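PDB 4C97: CAS6A from Thermus thermophilus, which probably cleaves CRISPR precursor RNA as an endoribonuclease of the Cas6 family, contributing to antiviral defence. Local coordinates for residues A123-P129 with Y235-E241; P129-R133 with V227-T231. The protein carries 1 engineered substitution. All blocks are in the same frame, centred on the assembly; numbering follows the deposited sequence. Where two conformers were deposited one is given.

Contact 1: A123-P129 with Y235-E241; sequences ALRFASP and YGRARAE. With SO4 (sulfate ion), chain D.
An antiparallel pairing at the edge of the C-terminal ferredoxin-like sheet joins strand 121-127 to the outermost strand 238-241, local axes 4.5 Å apart at 148°. R125–R239 is a hydrogen-bonded pair (R125 N–R239 O 2.8 Å, R239 N–R125 O 3.0 Å), flanked by the non-hydrogen-bonded pairs L124–A240 and F126–A238. E241 N–A123 O (2.8 Å) and A127 N–R237 O (2.7 Å) extend the bonding. At the corner the S128 hydroxyl (p rotamer), also bonded to G234 O, accepts R237 N (OG–N 3.0 Å), and P129 O takes G236 N (2.9 Å), where phi of 72° suits glycine. Small A238 and A240 sit beside F126 and L124, which pack on V147 of helix 144-158. On the other face, R125 makes a long salt bridge (NE–OE2 3.8 Å) to E241, whose other oxygen is salt-bridged to R199. R125 and R237, both t,t then bent at chi3 (p), hold a sulfate (R125 NH2–O1 3.0 Å, R237 NH1–O1 3.2 Å), also bound by W104; this cationic patch is consistent with RNA binding.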
ATOM      1  N   ALA A 123      -9.864   3.318  10.729  1.00 10.39           N
ATOM      2  CA  ALA A 123      -8.800   4.285  10.966  1.00 13.52           C
ATOM      3  C   ALA A 123      -7.627   3.919  10.086  1.00 13.80           C
ATOM      4  O   ALA A 123      -7.089   2.829  10.208  1.00 11.17           O
ATOM      5  CB  ALA A 123      -8.377   4.268  12.416  1.00 14.63           C
ATOM      6  N   LEU A 124      -7.255   4.825   9.196  1.00 10.03           N
ATOM      7  CA  LEU A 124      -6.097   4.625   8.347  1.00  8.39           C
ATOM      8  C   LEU A 124      -5.009   5.601   8.698  1.00 12.83           C
ATOM      9  O   LEU A 124      -5.261   6.785   8.955  1.00 12.76           O
ATOM     10  CB  LEU A 124      -6.444   4.798   6.869  1.00 11.39           C
ATOM     11  CG  LEU A 124      -7.316   3.732   6.244  1.00 12.76           C
ATOM     12  CD1 LEU A 124      -7.595   4.096   4.801  1.00 11.63           C
ATOM     13  CD2 LEU A 124      -6.629   2.364   6.337  1.00 16.35           C
ATOM     14  N   ARG A 125      -3.791   5.082   8.703  1.00  8.59           N
ATOM     15  CA  ARG A 125      -2.609   5.916   8.798  0.50 10.92           C
ATOM     16  C   ARG A 125      -1.940   5.961   7.442  1.00 11.59           C
ATOM     17  O   ARG A 125      -1.620   4.925   6.835  1.00 10.00           O
ATOM     18  CB  ARG A 125      -1.612   5.441   9.858  0.50 16.64           C
ATOM     19  CG  ARG A 125      -0.428   6.410   9.982  0.50 21.60           C
ATOM     20  CD  ARG A 125       0.418   6.203  11.214  0.50 29.23           C
ATOM     21  NE  ARG A 125       1.424   5.164  11.013  0.50 29.60           N
ATOM     22  CZ  ARG A 125       2.602   5.355  10.423  0.50 25.88           C
ATOM     23  NH1 ARG A 125       2.952   6.548   9.961  0.50 28.46           N
ATOM     24  NH2 ARG A 125       3.438   4.340  10.297  0.50 18.99           N
ATOM     25  N   PHE A 126      -1.752   7.178   6.966  1.00  9.13           N
ATOM     26  CA  PHE A 126      -1.086   7.448   5.706  1.00 10.28           C
ATOM     27  C   PHE A 126       0.345   7.786   6.060  1.00 11.02           C
ATOM     28  O   PHE A 126       0.639   8.839   6.642  1.00 10.21           O
ATOM     29  CB  PHE A 126      -1.789   8.605   4.985  1.00  9.23           C
ATOM     30  CG  PHE A 126      -3.230   8.302   4.639  1.00  8.17           C
ATOM     31  CD1 PHE A 126      -3.549   7.654   3.461  1.00 10.45           C
ATOM     32  CD2 PHE A 126      -4.262   8.604   5.526  1.00  9.47           C
ATOM     33  CE1 PHE A 126      -4.851   7.361   3.147  1.00 10.50           C
ATOM     34  CE2 PHE A 126      -5.551   8.311   5.211  1.00  9.25           C
ATOM     35  CZ  PHE A 126      -5.858   7.676   4.036  1.00 10.74           C
ATOM     36  N   ALA A 127       1.225   6.846   5.723  1.00 11.94           N
ATOM     37  CA  ALA A 127       2.606   6.836   6.194  1.00 10.52           C
ATOM     38  C   ALA A 127       3.580   7.425   5.182  1.00 12.31           C
ATOM     39  O   ALA A 127       4.743   7.668   5.512  1.00 15.29           O
ATOM     40  CB  ALA A 127       3.033   5.412   6.565  1.00 15.09           C
ATOM     41  N   SER A 128       3.134   7.594   3.943  1.00 11.80           N
ATOM     42  CA  SER A 128       3.908   8.341   2.957  1.00  9.63           C
ATOM     43  C   SER A 128       2.921   9.208   2.194  1.00  9.55           C
ATOM     44  O   SER A 128       1.722   8.968   2.246  1.00  9.57           O
ATOM     45  CB  SER A 128       4.664   7.402   2.031  1.00 12.69           C
ATOM     46  OG  SER A 128       3.807   6.873   1.050  1.00 11.06           O
ATOM     47  N   PRO A 129       3.412  10.216   1.470  1.00 10.47           N
ATOM     48  CA  PRO A 129       2.453  11.161   0.879  1.00 13.14           C
ATOM     49  C   PRO A 129       1.464  10.475  -0.059  1.00  9.37           C
ATOM     50  O   PRO A 129       1.857   9.680  -0.909  1.00 10.18           O
ATOM     51  CB  PRO A 129       3.362  12.152   0.137  1.00 10.72           C
ATOM     52  CG  PRO A 129       4.654  12.099   0.909  1.00 12.11           C
ATOM     53  CD  PRO A 129       4.808  10.639   1.259  1.00 10.37           C
ATOM     54  N   TYR A 235       4.553   6.205  -2.848  1.00  9.03           N
ATOM     55  CA  TYR A 235       3.500   7.091  -2.354  1.00 10.30           C
ATOM     56  C   TYR A 235       2.338   6.229  -1.878  1.00  8.59           C
ATOM     57  O   TYR A 235       2.174   5.058  -2.288  1.00 10.24           O
ATOM     58  CB  TYR A 235       3.039   8.063  -3.445  1.00 11.00           C
ATOM     59  CG  TYR A 235       4.159   8.976  -3.893  1.00  9.37           C
ATOM     60  CD1 TYR A 235       4.670   9.935  -3.030  1.00 12.29           C
ATOM     61  CD2 TYR A 235       4.715   8.864  -5.156  1.00  9.64           C
ATOM     62  CE1 TYR A 235       5.690  10.759  -3.413  1.00 14.76           C
ATOM     63  CE2 TYR A 235       5.726   9.702  -5.558  1.00 11.40           C
ATOM     64  CZ  TYR A 235       6.221  10.644  -4.672  1.00 15.25           C
ATOM     65  OH  TYR A 235       7.249  11.508  -5.035  1.00 15.12           O
ATOM     66  N   GLY A 236       1.523   6.787  -1.007  1.00  7.81           N
ATOM     67  CA  GLY A 236       0.310   6.095  -0.599  1.00  9.51           C
ATOM     68  C   GLY A 236       0.497   4.892   0.307  1.00  9.68           C
ATOM     69  O   GLY A 236      -0.415   4.065   0.418  1.00  9.66           O
ATOM     70  N   ARG A 237       1.636   4.805   0.991  1.00  8.50           N
ATOM     71  CA  ARG A 237       1.874   3.707   1.899  1.00  9.88           C
ATOM     72  C   ARG A 237       0.966   3.946   3.103  1.00 10.31           C
ATOM     73  O   ARG A 237       0.932   5.041   3.670  1.00  9.67           O
ATOM     74  CB  ARG A 237       3.347   3.615   2.284  1.00  7.64           C
ATOM     75  CG  ARG A 237       3.630   2.524   3.287  1.00  7.85           C
ATOM     76  CD  ARG A 237       5.110   2.174   3.345  1.00 10.78           C
ATOM     77  NE  ARG A 237       6.024   3.284   3.580  1.00 12.41           N
ATOM     78  CZ  ARG A 237       6.325   3.778   4.775  1.00 10.81           C
ATOM     79  NH1 ARG A 237       5.747   3.289   5.864  1.00 13.42           N
ATOM     80  NH2 ARG A 237       7.202   4.754   4.893  1.00 11.95           N
ATOM     81  N   ALA A 238       0.178   2.944   3.453  1.00  9.83           N
ATOM     82  CA  ALA A 238      -0.866   3.128   4.444  1.00  9.66           C
ATOM     83  C   ALA A 238      -1.138   1.847   5.172  1.00 13.14           C
ATOM     84  O   ALA A 238      -0.850   0.774   4.667  1.00  9.11           O
ATOM     85  CB  ALA A 238      -2.135   3.609   3.785  1.00  9.50           C
ATOM     86  N   ARG A 239      -1.702   1.986   6.360  1.00  8.97           N
ATOM     87  CA  ARG A 239      -2.184   0.820   7.090  1.00 10.18           C
ATOM     88  C   ARG A 239      -3.359   1.157   7.991  1.00 11.05           C
ATOM     89  O   ARG A 239      -3.519   2.292   8.433  1.00 11.29           O
ATOM     90  CB  ARG A 239      -1.067   0.211   7.930  1.00 12.05           C
ATOM     91  CG  ARG A 239      -0.639   1.035   9.122  1.00 14.20           C
ATOM     92  CD  ARG A 239       0.566   0.414   9.844  1.00 20.92           C
ATOM     93  NE  ARG A 239       0.320  -0.985  10.173  1.00 25.28           N
ATOM     94  CZ  ARG A 239       1.263  -1.896  10.393  1.00 27.83           C
ATOM     95  NH1 ARG A 239       2.548  -1.571  10.309  1.00 30.07           N
ATOM     96  NH2 ARG A 239       0.917  -3.139  10.680  1.00 31.57           N
ATOM     97  N   ALA A 240      -4.167   0.144   8.294  1.00  9.67           N
ATOM     98  CA  ALA A 240      -5.245   0.324   9.245  1.00 10.43           C
ATOM     99  C   ALA A 240      -4.731   0.263  10.672  1.00 17.62           C
ATOM    100  O   ALA A 240      -3.804  -0.489  10.975  1.00 16.54           O
ATOM    101  CB  ALA A 240      -6.338  -0.722   9.037  1.00 12.11           C
ATOM    102  N   GLU A 241      -5.361   1.058  11.539  1.00 15.13           N
ATOM    103  CA  GLU A 241      -5.010   1.150  12.957  1.00 20.31           C
ATOM    104  C   GLU A 241      -6.256   0.948  13.778  1.00 21.44           C
ATOM    105  O   GLU A 241      -7.351   0.826  13.240  1.00 24.37           O
ATOM    106  CB  GLU A 241      -4.495   2.552  13.314  1.00 25.70           C
ATOM    107  CG  GLU A 241      -3.240   3.005  12.627  1.00 24.41           C
ATOM    108  CD  GLU A 241      -2.722   4.328  13.182  1.00 26.13           C
ATOM    109  OE1 GLU A 241      -3.539   5.232  13.467  1.00 31.83           O
ATOM    110  OE2 GLU A 241      -1.494   4.460  13.339  1.00 29.41           O
TER
HETATM  111  S   SO4 D1241       7.008   4.751   9.171  1.00 44.75           S
HETATM  112  O1  SO4 D1241       6.085   3.640   8.990  1.00 45.72           O
HETATM  113  O2  SO4 D1241       6.215   5.961   9.394  1.00 46.89           O
HETATM  114  O3  SO4 D1241       7.847   4.501  10.336  1.00 50.52           O
HETATM  115  O4  SO4 D1241       7.875   4.992   8.023  1.00 33.61           O
HETATM  116  O   HOH W   1      -9.705   0.787  12.098  1.00 19.10           O
HETATM  117  O   HOH W   2       0.016   2.656  12.608  1.00 39.26           O

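Contact 2: P129-R133 with V227-T231; sequences PTFFR and VGAKT. With SO4 (sulfate ion), chain C.
F131 lays one face of its ring over the carbonyl oxygen of A229, with its CE1 3.9 Å from A229 CB and its CZ 4.0 Å from K230 CG. Its CA-to-CB bond points away from 227-231, but the p rotamer (chi1 59°) brings the ring back over the loop; a flat aromatic suits this place because it can meet a peptide, a methyl and the aliphatic part of a lysine together. The backbones are joined by A229 N to F131 O (2.8 Å, nearly straight), and G228 CA lies 3.4 Å from the same oxygen. G228 has phi/psi 78/-151, and a beta carbon there would clash with F131 O, so glycine fits on both counts. V227 and G228 close the first glycine–hydrophobic–glycine unit of the glycine-rich loop that marks Cas6 and related RAMP proteins, here following helix 209-225; the second is G234–Y235–G236. The touching parts run 65° apart, without strand pairing. A water bonded to F131 N (3.0 Å) sits 2.9 Å from both V227 O and A229 O. F132, chi1 m, sets CZ 3.8 Å from V227 CG1 and CE1 3.6 Å from G228 CA, and also packs on helix 144-158, as V227 does. T130 CG2 adds a contact to V227 CG1 (3.9 Å). K230 sends its amine outward to a sulfate (NZ–O2 2.8 Å) that R26 also binds.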
ATOM      1  N   PRO A 129       3.412  10.216   1.470  1.00 10.47           N
ATOM      2  CA  PRO A 129       2.453  11.161   0.879  1.00 13.14           C
ATOM      3  C   PRO A 129       1.464  10.475  -0.059  1.00  9.37           C
ATOM      4  O   PRO A 129       1.857   9.680  -0.909  1.00 10.18           O
ATOM      5  CB  PRO A 129       3.362  12.152   0.137  1.00 10.72           C
ATOM      6  CG  PRO A 129       4.654  12.099   0.909  1.00 12.11           C
ATOM      7  CD  PRO A 129       4.808  10.639   1.259  1.00 10.37           C
ATOM      8  N   THR A 130       0.186  10.776   0.128  1.00  8.99           N
ATOM      9  CA  THR A 130      -0.902  10.099  -0.556  1.00  8.87           C
ATOM     10  C   THR A 130      -1.698  11.098  -1.376  1.00  9.00           C
ATOM     11  O   THR A 130      -2.079  12.169  -0.877  1.00  9.00           O
ATOM     12  CB  THR A 130      -1.806   9.398   0.477  1.00  8.54           C
ATOM     13  OG1 THR A 130      -1.040   8.444   1.241  1.00  8.89           O
ATOM     14  CG2 THR A 130      -2.952   8.694  -0.194  1.00 10.51           C
ATOM     15  N   PHE A 131      -1.935  10.774  -2.644  1.00  9.89           N
ATOM     16  CA  PHE A 131      -2.664  11.658  -3.539  1.00 11.33           C
ATOM     17  C   PHE A 131      -3.388  10.877  -4.629  1.00 10.53           C
ATOM     18  O   PHE A 131      -3.197   9.652  -4.785  1.00 10.73           O
ATOM     19  CB  PHE A 131      -1.736  12.749  -4.123  1.00 10.63           C
ATOM     20  CG  PHE A 131      -0.554  12.208  -4.894  1.00 10.30           C
ATOM     21  CD1 PHE A 131      -0.657  11.968  -6.253  1.00 13.60           C
ATOM     22  CD2 PHE A 131       0.662  11.962  -4.267  1.00 11.69           C
ATOM     23  CE1 PHE A 131       0.429  11.485  -6.975  1.00 15.07           C
ATOM     24  CE2 PHE A 131       1.743  11.467  -4.996  1.00 13.19           C
ATOM     25  CZ  PHE A 131       1.612  11.232  -6.332  1.00 15.32           C
ATOM     26  N   PHE A 132      -4.228  11.595  -5.368  1.00 10.45           N
ATOM     27  CA  PHE A 132      -5.140  11.012  -6.354  1.00 12.63           C
ATOM     28  C   PHE A 132      -5.100  11.828  -7.609  1.00 11.25           C
ATOM     29  O   PHE A 132      -4.794  13.005  -7.587  1.00 14.76           O
ATOM     30  CB  PHE A 132      -6.581  10.995  -5.782  1.00 12.29           C
ATOM     31  CG  PHE A 132      -6.652  10.327  -4.465  1.00 10.26           C
ATOM     32  CD1 PHE A 132      -6.821   8.957  -4.385  1.00 12.16           C
ATOM     33  CD2 PHE A 132      -6.431  11.047  -3.297  1.00 10.04           C
ATOM     34  CE1 PHE A 132      -6.817   8.331  -3.171  1.00  9.71           C
ATOM     35  CE2 PHE A 132      -6.431  10.437  -2.096  1.00 10.31           C
ATOM     36  CZ  PHE A 132      -6.612   9.055  -2.020  1.00  8.87           C
ATOM     37  N   ARG A 133      -5.358  11.185  -8.740  1.00 16.80           N
ATOM     38  CA  ARG A 133      -5.387  11.912  -9.995  1.00 26.25           C
ATOM     39  C   ARG A 133      -6.814  12.368 -10.239  1.00 23.59           C
ATOM     40  O   ARG A 133      -7.728  11.564 -10.224  1.00 28.26           O
ATOM     41  CB  ARG A 133      -4.898  11.041 -11.149  1.00 33.53           C
ATOM     42  CG  ARG A 133      -4.762  11.810 -12.464  1.00 55.53           C
ATOM     43  CD  ARG A 133      -4.074  10.971 -13.536  1.00 62.88           C
ATOM     44  NE  ARG A 133      -3.978  11.657 -14.828  1.00 59.23           N
ATOM     45  CZ  ARG A 133      -3.187  12.701 -15.076  1.00 63.20           C
ATOM     46  NH1 ARG A 133      -2.427  13.217 -14.115  1.00 62.16           N
ATOM     47  NH2 ARG A 133      -3.169  13.239 -16.293  1.00 60.30           N
ATOM     48  N   VAL A 227      -2.532   3.313  -1.128  1.00  9.27           N
ATOM     49  CA  VAL A 227      -3.714   4.094  -1.465  1.00  9.04           C
ATOM     50  C   VAL A 227      -3.378   5.155  -2.511  1.00  9.02           C
ATOM     51  O   VAL A 227      -2.369   5.839  -2.404  1.00 10.69           O
ATOM     52  CB  VAL A 227      -4.264   4.805  -0.231  1.00 10.33           C
ATOM     53  CG1 VAL A 227      -5.409   5.728  -0.624  1.00  9.56           C
ATOM     54  CG2 VAL A 227      -4.751   3.810   0.835  1.00  8.37           C
ATOM     55  N   GLY A 228      -4.241   5.288  -3.508  1.00  9.05           N
ATOM     56  CA  GLY A 228      -4.119   6.354  -4.488  1.00  9.52           C
ATOM     57  C   GLY A 228      -3.080   6.130  -5.562  1.00 12.87           C
ATOM     58  O   GLY A 228      -2.779   4.991  -5.937  1.00 10.56           O
ATOM     59  N   ALA A 229      -2.535   7.228  -6.051  1.00 11.40           N
ATOM     60  CA  ALA A 229      -1.690   7.223  -7.238  1.00 10.13           C
ATOM     61  C   ALA A 229      -0.222   6.991  -6.924  1.00 10.69           C
ATOM     62  O   ALA A 229       0.264   7.339  -5.852  1.00  9.98           O
ATOM     63  CB  ALA A 229      -1.854   8.538  -7.965  1.00 10.09           C
ATOM     64  N   LYS A 230       0.479   6.432  -7.903  1.00 12.83           N
ATOM     65  CA  LYS A 230       1.931   6.295  -7.873  1.00 13.35           C
ATOM     66  C   LYS A 230       2.408   5.481  -6.681  1.00 11.14           C
ATOM     67  O   LYS A 230       3.458   5.751  -6.111  1.00  9.43           O
ATOM     68  CB  LYS A 230       2.590   7.669  -7.968  1.00 11.78           C
ATOM     69  CG  LYS A 230       2.027   8.398  -9.171  1.00 18.99           C
ATOM     70  CD  LYS A 230       3.054   8.984 -10.089  1.00 26.01           C
ATOM     71  CE  LYS A 230       2.384   9.625 -11.302  1.00 25.89           C
ATOM     72  NZ  LYS A 230       2.323   8.684 -12.462  1.00 33.46           N
ATOM     73  N   THR A 231       1.647   4.445  -6.332  1.00 11.76           N
ATOM     74  CA  THR A 231       2.107   3.532  -5.305  1.00 10.29           C
ATOM     75  C   THR A 231       3.365   2.767  -5.762  1.00 10.37           C
ATOM     76  O   THR A 231       4.068   2.203  -4.937  1.00 10.81           O
ATOM     77  CB  THR A 231       1.012   2.551  -4.889  1.00  8.64           C
ATOM     78  OG1 THR A 231       0.516   1.843  -6.040  1.00 11.14           O
ATOM     79  CG2 THR A 231      -0.103   3.284  -4.223  1.00 12.11           C
TER
HETATM   80  S   SO4 C1240       4.999   7.097 -13.938  1.00 26.89           S
HETATM   81  O1  SO4 C1240       5.030   7.209 -12.499  1.00 28.62           O
HETATM   82  O2  SO4 C1240       4.217   8.219 -14.437  1.00 36.80           O
HETATM   83  O3  SO4 C1240       6.363   7.125 -14.439  1.00 24.75           O
HETATM   84  O4  SO4 C1240       4.401   5.833 -14.347  1.00 40.14           O
HETATM   85  O   HOH W   3      -0.750   8.096  -3.298  1.00  7.32           O

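How the contacts relate
The contacts, centred about 11 Å apart, share P129, the residue at which strand 129-134 begins just after the corner at S128. Segment 227-231 and the start of 235-241 (Y235, G236) belong to the two ends of the glycine-rich loop, drawn together by a probable hydrogen bond from V227 N to G236 O (2.7 Å). Next to it G236 CA packs 3.3 Å from T130 OG1. Y235 of contact 1 meets F131 of contact 2 edge-to-face (Y235 CG–F131 CE2 3.6 Å) and touches the loop backbone (Y235 CD2–K230 O 3.5 Å). The sulfates at R125/R237 and at K230 lie far apart, so they mark separate anion-binding spots.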